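Local coordinates for protein thiosulfate reductase (PDB 2VPZ) that probably reduces polysulfide or thiosulfate, working as a molybdenum enzyme that carries a pair of molybdopterin guanine dinucleotides and a 4Fe-4S cluster, at residues A[233-238]-A[250-255]; A[261-266]-A[296-301]; A[178-183]-A[343-348]. All blocks are in the same frame, centred on the assembly; numbering follows the deposited sequence.

The three contacts all fall within the molybdopterin oxidoreductase family region of the chain. Their centres lie about 16 Å (contacts 1 and 2), 18 Å (2 and 3) and 20 Å (1 and 3) apart. Contact 1 pairs strands 231-235 and 248-250 of a four-stranded parallel sheet beside a bound MGD; helix 257-270 follows at once and enters contact 2, which closes on 296-301. Along the chain, contact 3 encloses both, joining helix 168-184 to helix 341-354. Helix 257-270 links them physically: Trp264 packs on Leu250, while Leu261 and Ile265 pack on helix 341-354. Packing therefore runs unbroken from the strand ends that hold the guanosine of MGD to the helices behind them.

Contact 1 of 3, residues A[233-238]-A[250-255]; sequences VVVDPR and LPIKPG. With MGD (2-amino-5,6-dimercapto-7-methyl-3,7,8a,9-tetrahydro-8-oxa-1,3,9,10-tetraaza-anthracen-4-one guanosine dinucleotide), chain I.
Val235 and Leu250 sit side by side on two parallel strands and project from the same face of the sheet. With its CG1 anti to the backbone N (chi1 -177°), Val235 directs that methyl to Ile252 CB, 3.9 Å away, while CG2 rests on Leu250 CG; in both pairs the side chains cross obliquely. Val233 CG1 also touches Leu250 CG, from two residues back on the strand. The backbones are joined by Leu250 N to Val234 O at 2.8 Å and by a weak bond from Asp236 N to Leu250 O. Past the strand end, Pro237 CB packs on Pro254 CG at 3.8 Å, and its CD turns to the guanine, 3.5 Å from N3 of MGD. Backbone atoms of both segments grip the guanine: Val235 O accepts from N2, and Gly255 N gives a bond of 3.1 Å to O6 of MGD. Asp236 takes the ribose, OD2 receiving MGD O3' at 2.7 Å and OD1 facing O2'; OD1 also accepts from Arg238 N in an Asx turn. Arg238 NH2 meets O3' at the edge of the guanidinium, in its plane, at 2.7 Å. An acidic residue closing the second strand of a parallel sheet and binding both ribose hydroxyls is a hallmark of Rossmann-like dinucleotide sites, here the guanosine end of MGD.

Contact 2 of 3, residues A[261-266]-A[296-301]; sequences LLAWIH and FTPEWA
His266 reaches from helix 257-270 over the backbone of Phe296 and Thr297, and its atoms can be followed outward. CB lies 3.1 Å from Phe296 O, and CG, anti to the backbone N (chi1 174°), stays close to the same oxygen, 3.3 Å from Phe296 O. ND1 is also close to Phe296 O, but the angle is poor for a hydrogen bond; its partner is Val293 O. Thr297 CA stands 4.2 Å above the ring plane, over the centre, and CE1 looks toward Thr297 CB. On the other branch, CD2 approaches Pro298 CD. The imidazole also stacks on Tyr270 of its own helix. An alanine here would probably leave Val293 O without its mate and open a gap above Thr297.

Thr297 is the N-cap of helix 298-305, its OG1 accepting from Glu299 N at 3.1 Å. The flank of helix 257-270 packs against this capped helix start. One turn back from His266, Ala263 fits closely against that first turn, its CB 3.5 Å from Ala301 CB, and its CA points a C-H at Phe296 O. Leu262 lies alongside Phe296, the two side chains pointing the same way. Leu262 CD1 makes a CH-pi contact over one face of the Phe296 ring, 4.1 Å from the centroid and displaced toward the rim. That same methyl is 4.1 Å from Trp300 CH2, while Phe296 CD2 sits 3.5 Å above the plane of the indole.

Contact 3 of 3, residues A[178-183]-A[343-348]; sequences EVASQW and RVMALL
Ala180 and Met345 mark the place where helices 168-184 and 341-354 come together, their CA atoms 5.2 Å apart. The axes of the two short segments approach to 8.8 Å and cross at -46°, with the chains running in broadly similar directions. The small side chain of Ala180 points at the other helix and takes the centre of the contact. Met345 CG, anti to the carbonyl carbon at chi1 -80°, lies against Ala180 CB, 3.8 Å away, and the same CB is 3.9 Å from Val344 CB. On the next turn of its helix, Leu348 brings CD1 over the backbone, 3.9 Å from Ser181 N. Farther out, Met345 SD lies obliquely by the indole of Trp183, 4.4 Å from CE3, in a Met-aromatic contact. Trp183 also stacks on Tyr593, and Leu592 touches both Trp183 and Met345, which extends this patch beyond the two helices. No hydrogen bond crosses between the segments, and the hydroxyl of Ser181 is satisfied by Arg187 O. The joint therefore rests on buried apolar packing and a sulfur-aromatic contact, so that the fit of apolar surfaces, with an alanine at the closest point, probably governs how the helices lie together.

Contact 1 of 3, residues A[233-238]-A[250-255]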
loop_
_atom_site.group_PDB
_atom_site.type_symbol
_atom_site.label_atom_id
_atom_site.label_comp_id
_atom_site.label_asym_id
_atom_site.label_seq_id
_atom_site.Cartn_x
_atom_site.Cartn_y
_atom_site.Cartn_z
ATOM N N VAL A 233 5.068 -21.580 -14.015
ATOM C CA VAL A 233 4.609 -22.630 -13.087
ATOM C C VAL A 233 5.832 -23.373 -12.457
ATOM O O VAL A 233 6.700 -23.833 -13.177
ATOM C CB VAL A 233 3.673 -23.686 -13.812
ATOM C CG1 VAL A 233 3.250 -24.787 -12.823
ATOM C CG2 VAL A 233 2.410 -22.988 -14.396
ATOM N N VAL A 234 5.925 -23.447 -11.133
ATOM C CA VAL A 234 7.050 -24.148 -10.501
ATOM C C VAL A 234 6.593 -25.426 -9.772
ATOM O O VAL A 234 5.638 -25.409 -9.003
ATOM C CB VAL A 234 7.863 -23.233 -9.486
ATOM C CG1 VAL A 234 8.878 -24.075 -8.673
ATOM C CG2 VAL A 234 8.609 -22.127 -10.245
ATOM N N VAL A 235 7.285 -26.530 -10.077
ATOM C CA VAL A 235 7.045 -27.856 -9.502
ATOM C C VAL A 235 8.294 -28.123 -8.632
ATOM O O VAL A 235 9.417 -28.193 -9.148
ATOM C CB VAL A 235 6.920 -28.924 -10.637
ATOM C CG1 VAL A 235 6.597 -30.296 -10.046
ATOM C CG2 VAL A 235 5.844 -28.482 -11.667
ATOM N N ASP A 236 8.117 -28.271 -7.315
ATOM C CA ASP A 236 9.240 -28.425 -6.373
ATOM C C ASP A 236 8.646 -28.729 -4.968
ATOM O O ASP A 236 7.620 -28.162 -4.601
ATOM C CB ASP A 236 9.980 -27.034 -6.339
ATOM C CG ASP A 236 11.434 -27.097 -5.780
ATOM O OD1 ASP A 236 11.693 -27.797 -4.776
ATOM O OD2 ASP A 236 12.318 -26.366 -6.338
ATOM N N PRO A 237 9.268 -29.652 -4.185
ATOM C CA PRO A 237 8.703 -29.887 -2.841
ATOM C C PRO A 237 9.010 -28.686 -1.898
ATOM O O PRO A 237 8.543 -28.646 -0.758
ATOM C CB PRO A 237 9.367 -31.189 -2.371
ATOM C CG PRO A 237 10.649 -31.279 -3.181
ATOM C CD PRO A 237 10.272 -30.671 -4.526
ATOM N N ARG A 238 9.785 -27.717 -2.408
ATOM C CA ARG A 238 10.218 -26.526 -1.630
ATOM C C ARG A 238 9.760 -25.188 -2.299
ATOM O O ARG A 238 9.893 -25.035 -3.516
ATOM C CB ARG A 238 11.764 -26.523 -1.483
ATOM C CG ARG A 238 12.355 -25.705 -0.290
ATOM C CD ARG A 238 13.885 -25.516 -0.425
ATOM N NE ARG A 238 14.292 -25.267 -1.807
ATOM C CZ ARG A 238 14.754 -24.103 -2.283
ATOM N NH1 ARG A 238 14.875 -23.059 -1.475
ATOM N NH2 ARG A 238 15.085 -23.974 -3.572
ATOM N N LEU A 250 3.279 -26.060 -7.592
ATOM C CA LEU A 250 2.793 -27.438 -7.345
ATOM C C LEU A 250 3.767 -28.116 -6.305
ATOM O O LEU A 250 4.865 -28.568 -6.688
ATOM C CB LEU A 250 2.683 -28.291 -8.648
ATOM C CG LEU A 250 2.206 -27.703 -9.999
ATOM C CD1 LEU A 250 1.751 -28.813 -10.997
ATOM C CD2 LEU A 250 1.058 -26.708 -9.776
ATOM N N PRO A 251 3.401 -28.171 -4.975
ATOM C CA PRO A 251 4.286 -28.811 -3.980
ATOM C C PRO A 251 4.341 -30.353 -4.056
ATOM O O PRO A 251 3.845 -31.048 -3.154
ATOM C CB PRO A 251 3.792 -28.325 -2.614
ATOM C CG PRO A 251 2.462 -27.626 -2.853
ATOM C CD PRO A 251 2.202 -27.587 -4.365
ATOM N N ILE A 252 4.964 -30.855 -5.124
ATOM C CA ILE A 252 5.093 -32.281 -5.433
ATOM C C ILE A 252 5.793 -33.184 -4.409
ATOM O O ILE A 252 6.776 -32.810 -3.751
ATOM C CB ILE A 252 5.801 -32.471 -6.852
ATOM C CG1 ILE A 252 5.200 -33.650 -7.605
ATOM C CG2 ILE A 252 7.333 -32.632 -6.669
ATOM C CD1 ILE A 252 6.127 -34.281 -8.665
ATOM N N LYS A 253 5.268 -34.392 -4.234
ATOM C CA LYS A 253 5.894 -35.334 -3.315
ATOM C C LYS A 253 7.253 -35.690 -3.988
ATOM O O LYS A 253 7.278 -36.006 -5.181
ATOM C CB LYS A 253 4.994 -36.571 -3.120
ATOM C CG LYS A 253 5.755 -37.848 -2.891
ATOM C CD LYS A 253 4.860 -38.962 -2.369
ATOM C CE LYS A 253 5.600 -39.840 -1.365
ATOM N NZ LYS A 253 4.856 -41.098 -1.046
ATOM N N PRO A 254 8.397 -35.620 -3.233
ATOM C CA PRO A 254 9.700 -35.963 -3.854
ATOM C C PRO A 254 9.896 -37.317 -4.585
ATOM O O PRO A 254 9.451 -38.329 -4.056
ATOM C CB PRO A 254 10.715 -35.807 -2.730
ATOM C CG PRO A 254 10.094 -34.874 -1.748
ATOM C CD PRO A 254 8.573 -35.102 -1.872
ATOM N N GLY A 255 10.599 -37.268 -5.730
ATOM C CA GLY A 255 10.936 -38.414 -6.572
ATOM C C GLY A 255 9.789 -38.977 -7.358
ATOM O O GLY A 255 9.750 -40.154 -7.783
HETATM P PB MGD I . 17.858 -28.466 -9.460
HETATM O O1B MGD I . 18.444 -29.646 -8.793
HETATM O O2B MGD I . 16.974 -28.624 -10.591
HETATM O O3B MGD I . 19.232 -27.694 -9.738
HETATM O O3A MGD I . 20.985 -25.870 -10.011
HETATM P PA MGD I . 19.707 -26.500 -10.687
HETATM O O1A MGD I . 20.206 -26.927 -11.987
HETATM O O2A MGD I . 18.683 -25.473 -10.789
HETATM O "O5'" MGD I . 17.086 -27.596 -8.425
HETATM C "C5'" MGD I . 17.292 -27.453 -7.017
HETATM C "C4'" MGD I . 15.846 -27.460 -6.549
HETATM O "O4'" MGD I . 15.459 -28.799 -6.811
HETATM C "C3'" MGD I . 15.560 -27.248 -5.039
HETATM O "O3'" MGD I . 14.514 -26.263 -4.836
HETATM C "C2'" MGD I . 15.051 -28.618 -4.524
HETATM O "O2'" MGD I . 13.872 -28.414 -3.756
HETATM C "C1'" MGD I . 14.550 -29.259 -5.794
HETATM N N9 MGD I . 14.138 -30.690 -5.773
HETATM C C8 MGD I . 14.664 -31.682 -4.988
HETATM N N7 MGD I . 14.051 -32.879 -5.212
HETATM C C5 MGD I . 13.092 -32.647 -6.146
HETATM C C6 MGD I . 12.025 -33.454 -6.774
HETATM O O6 MGD I . 11.990 -34.658 -6.499
HETATM N N1 MGD I . 11.219 -32.883 -7.667
HETATM C C2 MGD I . 11.291 -31.557 -7.963
HETATM N N2 MGD I . 10.429 -31.007 -8.890
HETATM N N3 MGD I . 12.243 -30.739 -7.416
HETATM C C4 MGD I . 13.153 -31.213 -6.522
HETATM C C10 MGD I . 22.322 -26.322 -10.003
HETATM C C11 MGD I . 22.993 -25.534 -11.080
HETATM O O11 MGD I . 23.069 -24.167 -10.649
HETATM C C12 MGD I . 24.311 -26.169 -11.596
HETATM S S12 MGD I . 24.387 -27.777 -12.086
HETATM C C13 MGD I . 25.496 -25.465 -11.697
HETATM S S13 MGD I . 26.877 -26.186 -12.386
HETATM C C14 MGD I . 25.587 -24.034 -11.233
HETATM N N15 MGD I . 26.231 -23.818 -9.991
HETATM C C16 MGD I . 25.969 -22.704 -9.235
HETATM C C17 MGD I . 26.637 -22.365 -7.928
HETATM O O17 MGD I . 27.554 -23.114 -7.489
HETATM N N18 MGD I . 26.305 -21.200 -7.274
HETATM C C19 MGD I . 25.304 -20.437 -7.784
HETATM N N19 MGD I . 24.959 -19.376 -7.082
HETATM N N20 MGD I . 24.596 -20.667 -8.940
HETATM C C21 MGD I . 24.942 -21.758 -9.690
HETATM N N22 MGD I . 24.309 -22.081 -10.807
HETATM C C23 MGD I . 24.202 -23.420 -11.283
#

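Contact 2 of 3, residues A[261-266]-A[296-301]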
loop_
_atom_site.group_PDB
_atom_site.type_symbol
_atom_site.label_atom_id
_atom_site.label_comp_id
_atom_site.label_asym_id
_atom_site.label_seq_id
_atom_site.Cartn_x
_atom_site.Cartn_y
_atom_site.Cartn_z
ATOM N N LEU A 261 4.734 -35.969 -15.346
ATOM C CA LEU A 261 5.071 -35.796 -16.768
ATOM C C LEU A 261 4.268 -36.802 -17.661
ATOM O O LEU A 261 3.695 -36.395 -18.665
ATOM C CB LEU A 261 6.595 -35.889 -17.007
ATOM C CG LEU A 261 7.382 -34.659 -16.493
ATOM C CD1 LEU A 261 8.860 -35.014 -16.232
ATOM C CD2 LEU A 261 7.251 -33.489 -17.487
ATOM N N LEU A 262 4.204 -38.083 -17.290
ATOM C CA LEU A 262 3.423 -39.084 -18.058
ATOM C C LEU A 262 1.912 -38.721 -18.174
ATOM O O LEU A 262 1.305 -38.899 -19.239
ATOM C CB LEU A 262 3.560 -40.510 -17.464
ATOM C CG LEU A 262 4.948 -41.170 -17.501
ATOM C CD1 LEU A 262 4.931 -42.485 -16.720
ATOM C CD2 LEU A 262 5.399 -41.408 -18.952
ATOM N N ALA A 263 1.321 -38.218 -17.087
ATOM C CA ALA A 263 -0.100 -37.811 -17.054
ATOM C C ALA A 263 -0.378 -36.531 -17.879
ATOM O O ALA A 263 -1.512 -36.282 -18.295
ATOM C CB ALA A 263 -0.615 -37.638 -15.584
ATOM N N TRP A 264 0.641 -35.708 -18.094
ATOM C CA TRP A 264 0.492 -34.525 -18.935
ATOM C C TRP A 264 0.602 -35.003 -20.399
ATOM O O TRP A 264 -0.099 -34.497 -21.281
ATOM C CB TRP A 264 1.549 -33.448 -18.642
ATOM C CG TRP A 264 1.254 -32.543 -17.454
ATOM C CD1 TRP A 264 0.047 -32.369 -16.817
ATOM C CD2 TRP A 264 2.186 -31.686 -16.771
ATOM N NE1 TRP A 264 0.183 -31.468 -15.785
ATOM C CE2 TRP A 264 1.479 -31.032 -15.735
ATOM C CE3 TRP A 264 3.551 -31.410 -16.938
ATOM C CZ2 TRP A 264 2.099 -30.109 -14.859
ATOM C CZ3 TRP A 264 4.176 -30.494 -16.076
ATOM C CH2 TRP A 264 3.443 -29.856 -15.046
ATOM N N ILE A 265 1.490 -35.963 -20.656
ATOM C CA ILE A 265 1.680 -36.550 -22.000
ATOM C C ILE A 265 0.302 -37.151 -22.379
ATOM O O ILE A 265 -0.214 -36.930 -23.478
ATOM C CB ILE A 265 2.822 -37.688 -22.020
ATOM C CG1 ILE A 265 4.224 -37.071 -22.194
ATOM C CG2 ILE A 265 2.523 -38.705 -23.142
ATOM C CD1 ILE A 265 5.393 -38.008 -21.755
ATOM N N HIS A 266 -0.288 -37.891 -21.446
ATOM C CA HIS A 266 -1.626 -38.471 -21.617
ATOM C C HIS A 266 -2.706 -37.400 -21.934
ATOM O O HIS A 266 -3.518 -37.597 -22.839
ATOM C CB HIS A 266 -2.084 -39.265 -20.354
ATOM C CG HIS A 266 -3.487 -39.770 -20.376
ATOM N ND1 HIS A 266 -3.795 -41.104 -20.288
ATOM C CD2 HIS A 266 -4.653 -39.130 -20.460
ATOM C CE1 HIS A 266 -5.098 -41.267 -20.332
ATOM N NE2 HIS A 266 -5.643 -40.073 -20.437
ATOM N N PHE A 296 -2.037 -44.029 -17.690
ATOM C CA PHE A 296 -1.441 -42.984 -16.843
ATOM C C PHE A 296 -2.303 -41.714 -16.911
ATOM O O PHE A 296 -2.005 -40.767 -17.640
ATOM C CB PHE A 296 0.002 -42.667 -17.265
ATOM C CG PHE A 296 0.901 -43.877 -17.343
ATOM C CD1 PHE A 296 1.730 -44.073 -18.459
ATOM C CD2 PHE A 296 0.918 -44.823 -16.318
ATOM C CE1 PHE A 296 2.568 -45.199 -18.556
ATOM C CE2 PHE A 296 1.750 -45.965 -16.393
ATOM C CZ PHE A 296 2.577 -46.152 -17.521
ATOM N N THR A 297 -3.374 -41.704 -16.138
ATOM C CA THR A 297 -4.342 -40.608 -16.086
ATOM C C THR A 297 -4.148 -39.613 -14.924
ATOM O O THR A 297 -3.419 -39.916 -13.961
ATOM C CB THR A 297 -5.797 -41.205 -15.966
ATOM O OG1 THR A 297 -6.663 -40.294 -15.301
ATOM C CG2 THR A 297 -5.759 -42.547 -15.196
ATOM N N PRO A 298 -4.713 -38.372 -15.039
ATOM C CA PRO A 298 -4.555 -37.419 -13.936
ATOM C C PRO A 298 -5.016 -38.042 -12.568
ATOM O O PRO A 298 -4.579 -37.591 -11.511
ATOM C CB PRO A 298 -5.445 -36.254 -14.348
ATOM C CG PRO A 298 -5.307 -36.209 -15.869
ATOM C CD PRO A 298 -5.004 -37.662 -16.299
ATOM N N GLU A 299 -5.911 -39.041 -12.575
ATOM C CA GLU A 299 -6.342 -39.667 -11.303
ATOM C C GLU A 299 -5.274 -40.693 -10.831
ATOM O O GLU A 299 -5.047 -40.846 -9.627
ATOM C CB GLU A 299 -7.750 -40.309 -11.367
ATOM C CG GLU A 299 -8.658 -39.950 -12.575
ATOM C CD GLU A 299 -9.200 -38.507 -12.580
ATOM O OE1 GLU A 299 -9.817 -38.078 -11.573
ATOM O OE2 GLU A 299 -9.022 -37.825 -13.608
ATOM N N TRP A 300 -4.623 -41.389 -11.761
ATOM C CA TRP A 300 -3.523 -42.319 -11.406
ATOM C C TRP A 300 -2.326 -41.478 -10.831
ATOM O O TRP A 300 -1.704 -41.876 -9.835
ATOM C CB TRP A 300 -3.057 -43.113 -12.648
ATOM C CG TRP A 300 -1.677 -43.790 -12.503
ATOM C CD1 TRP A 300 -1.405 -45.003 -11.931
ATOM C CD2 TRP A 300 -0.400 -43.261 -12.936
ATOM N NE1 TRP A 300 -0.050 -45.259 -11.987
ATOM C CE2 TRP A 300 0.588 -44.214 -12.602
ATOM C CE3 TRP A 300 -0.005 -42.079 -13.588
ATOM C CZ2 TRP A 300 1.969 -44.016 -12.881
ATOM C CZ3 TRP A 300 1.373 -41.874 -13.870
ATOM C CH2 TRP A 300 2.334 -42.851 -13.518
ATOM N N ALA A 301 -2.034 -40.324 -11.450
ATOM C CA ALA A 301 -0.955 -39.390 -11.053
ATOM C C ALA A 301 -1.141 -38.736 -9.675
ATOM O O ALA A 301 -0.227 -38.724 -8.853
ATOM C CB ALA A 301 -0.772 -38.268 -12.135
#

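Contact 3 of 3, residues A[178-183]-A[343-348]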
loop_
_atom_site.group_PDB
_atom_site.type_symbol
_atom_site.label_atom_id
_atom_site.label_comp_id
_atom_site.label_asym_id
_atom_site.label_seq_id
_atom_site.Cartn_x
_atom_site.Cartn_y
_atom_site.Cartn_z
ATOM N N GLU A 178 21.762 -35.163 -21.058
ATOM C CA GLU A 178 22.566 -35.170 -22.290
ATOM C C GLU A 178 22.295 -36.436 -23.123
ATOM O O GLU A 178 22.230 -36.389 -24.359
ATOM C CB GLU A 178 24.076 -35.022 -22.005
ATOM C CG GLU A 178 24.508 -33.643 -21.451
ATOM C CD GLU A 178 23.893 -32.450 -22.201
ATOM O OE1 GLU A 178 23.489 -31.460 -21.534
ATOM O OE2 GLU A 178 23.821 -32.497 -23.457
ATOM N N VAL A 179 22.142 -37.554 -22.418
ATOM C CA VAL A 179 21.848 -38.865 -23.000
ATOM C C VAL A 179 20.408 -38.800 -23.582
ATOM O O VAL A 179 20.208 -39.105 -24.769
ATOM C CB VAL A 179 21.957 -40.002 -21.925
ATOM C CG1 VAL A 179 21.479 -41.334 -22.507
ATOM C CG2 VAL A 179 23.417 -40.111 -21.417
ATOM N N ALA A 180 19.429 -38.402 -22.762
ATOM C CA ALA A 180 18.031 -38.253 -23.191
ATOM C C ALA A 180 17.956 -37.412 -24.494
ATOM O O ALA A 180 17.294 -37.804 -25.465
ATOM C CB ALA A 180 17.172 -37.574 -22.060
ATOM N N SER A 181 18.654 -36.276 -24.506
ATOM C CA SER A 181 18.733 -35.369 -25.655
ATOM C C SER A 181 19.436 -35.992 -26.901
ATOM O O SER A 181 18.993 -35.778 -28.036
ATOM C CB SER A 181 19.422 -34.044 -25.254
ATOM O OG SER A 181 19.337 -33.041 -26.242
ATOM N N GLN A 182 20.518 -36.748 -26.723
ATOM C CA GLN A 182 21.209 -37.362 -27.868
ATOM C C GLN A 182 20.299 -38.383 -28.592
ATOM O O GLN A 182 20.255 -38.422 -29.825
ATOM C CB GLN A 182 22.559 -37.995 -27.455
ATOM C CG GLN A 182 23.726 -36.989 -27.373
ATOM C CD GLN A 182 24.034 -36.305 -28.717
ATOM O OE1 GLN A 182 23.546 -36.731 -29.773
ATOM N NE2 GLN A 182 24.861 -35.257 -28.684
ATOM N N TRP A 183 19.542 -39.160 -27.815
ATOM C CA TRP A 183 18.577 -40.159 -28.304
ATOM C C TRP A 183 17.309 -39.552 -28.952
ATOM O O TRP A 183 16.828 -40.031 -29.992
ATOM C CB TRP A 183 18.111 -41.082 -27.163
ATOM C CG TRP A 183 19.121 -42.032 -26.486
ATOM C CD1 TRP A 183 20.499 -42.059 -26.623
ATOM C CD2 TRP A 183 18.796 -43.075 -25.551
ATOM N NE1 TRP A 183 21.029 -43.058 -25.826
ATOM C CE2 TRP A 183 20.009 -43.696 -25.165
ATOM C CE3 TRP A 183 17.587 -43.550 -25.010
ATOM C CZ2 TRP A 183 20.046 -44.773 -24.243
ATOM C CZ3 TRP A 183 17.613 -44.616 -24.098
ATOM C CH2 TRP A 183 18.843 -45.215 -23.728
ATOM N N ARG A 343 12.893 -39.462 -16.589
ATOM C CA ARG A 343 12.210 -38.192 -16.326
ATOM C C ARG A 343 12.545 -37.161 -17.429
ATOM O O ARG A 343 11.636 -36.540 -17.986
ATOM C CB ARG A 343 12.525 -37.593 -14.933
ATOM C CG ARG A 343 11.925 -36.175 -14.706
ATOM C CD ARG A 343 12.430 -35.505 -13.417
ATOM N NE ARG A 343 13.864 -35.226 -13.433
ATOM C CZ ARG A 343 14.818 -36.004 -12.921
ATOM N NH1 ARG A 343 14.497 -37.144 -12.333
ATOM N NH2 ARG A 343 16.103 -35.646 -12.995
ATOM N N VAL A 344 13.814 -36.986 -17.783
ATOM C CA VAL A 344 14.139 -36.025 -18.841
ATOM C C VAL A 344 13.509 -36.398 -20.213
ATOM O O VAL A 344 12.959 -35.527 -20.893
ATOM C CB VAL A 344 15.695 -35.775 -18.993
ATOM C CG1 VAL A 344 15.940 -34.563 -19.928
ATOM C CG2 VAL A 344 16.360 -35.540 -17.601
ATOM N N MET A 345 13.562 -37.669 -20.616
ATOM C CA MET A 345 12.960 -38.109 -21.891
ATOM C C MET A 345 11.473 -37.650 -21.985
ATOM O O MET A 345 11.046 -37.079 -23.009
ATOM C CB MET A 345 13.070 -39.645 -22.054
ATOM C CG MET A 345 14.429 -40.171 -22.535
ATOM S SD MET A 345 14.634 -41.940 -22.199
ATOM C CE MET A 345 13.140 -42.604 -22.921
ATOM N N ALA A 346 10.718 -37.881 -20.906
ATOM C CA ALA A 346 9.301 -37.510 -20.759
ATOM C C ALA A 346 9.019 -35.995 -20.870
ATOM O O ALA A 346 7.992 -35.580 -21.432
ATOM C CB ALA A 346 8.746 -38.035 -19.407
ATOM N N LEU A 347 9.919 -35.195 -20.300
ATOM C CA LEU A 347 9.875 -33.722 -20.314
ATOM C C LEU A 347 10.101 -33.241 -21.758
ATOM O O LEU A 347 9.487 -32.259 -22.198
ATOM C CB LEU A 347 10.953 -33.110 -19.388
ATOM C CG LEU A 347 11.209 -31.586 -19.281
ATOM C CD1 LEU A 347 11.578 -31.214 -17.832
ATOM C CD2 LEU A 347 12.325 -31.141 -20.237
ATOM N N LEU A 348 10.987 -33.935 -22.474
ATOM C CA LEU A 348 11.312 -33.640 -23.876
ATOM C C LEU A 348 10.134 -34.027 -24.808
ATOM O O LEU A 348 9.860 -33.302 -25.766
ATOM C CB LEU A 348 12.641 -34.311 -24.311
ATOM C CG LEU A 348 13.925 -33.857 -23.580
ATOM C CD1 LEU A 348 15.137 -34.598 -24.156
ATOM C CD2 LEU A 348 14.140 -32.326 -23.691
#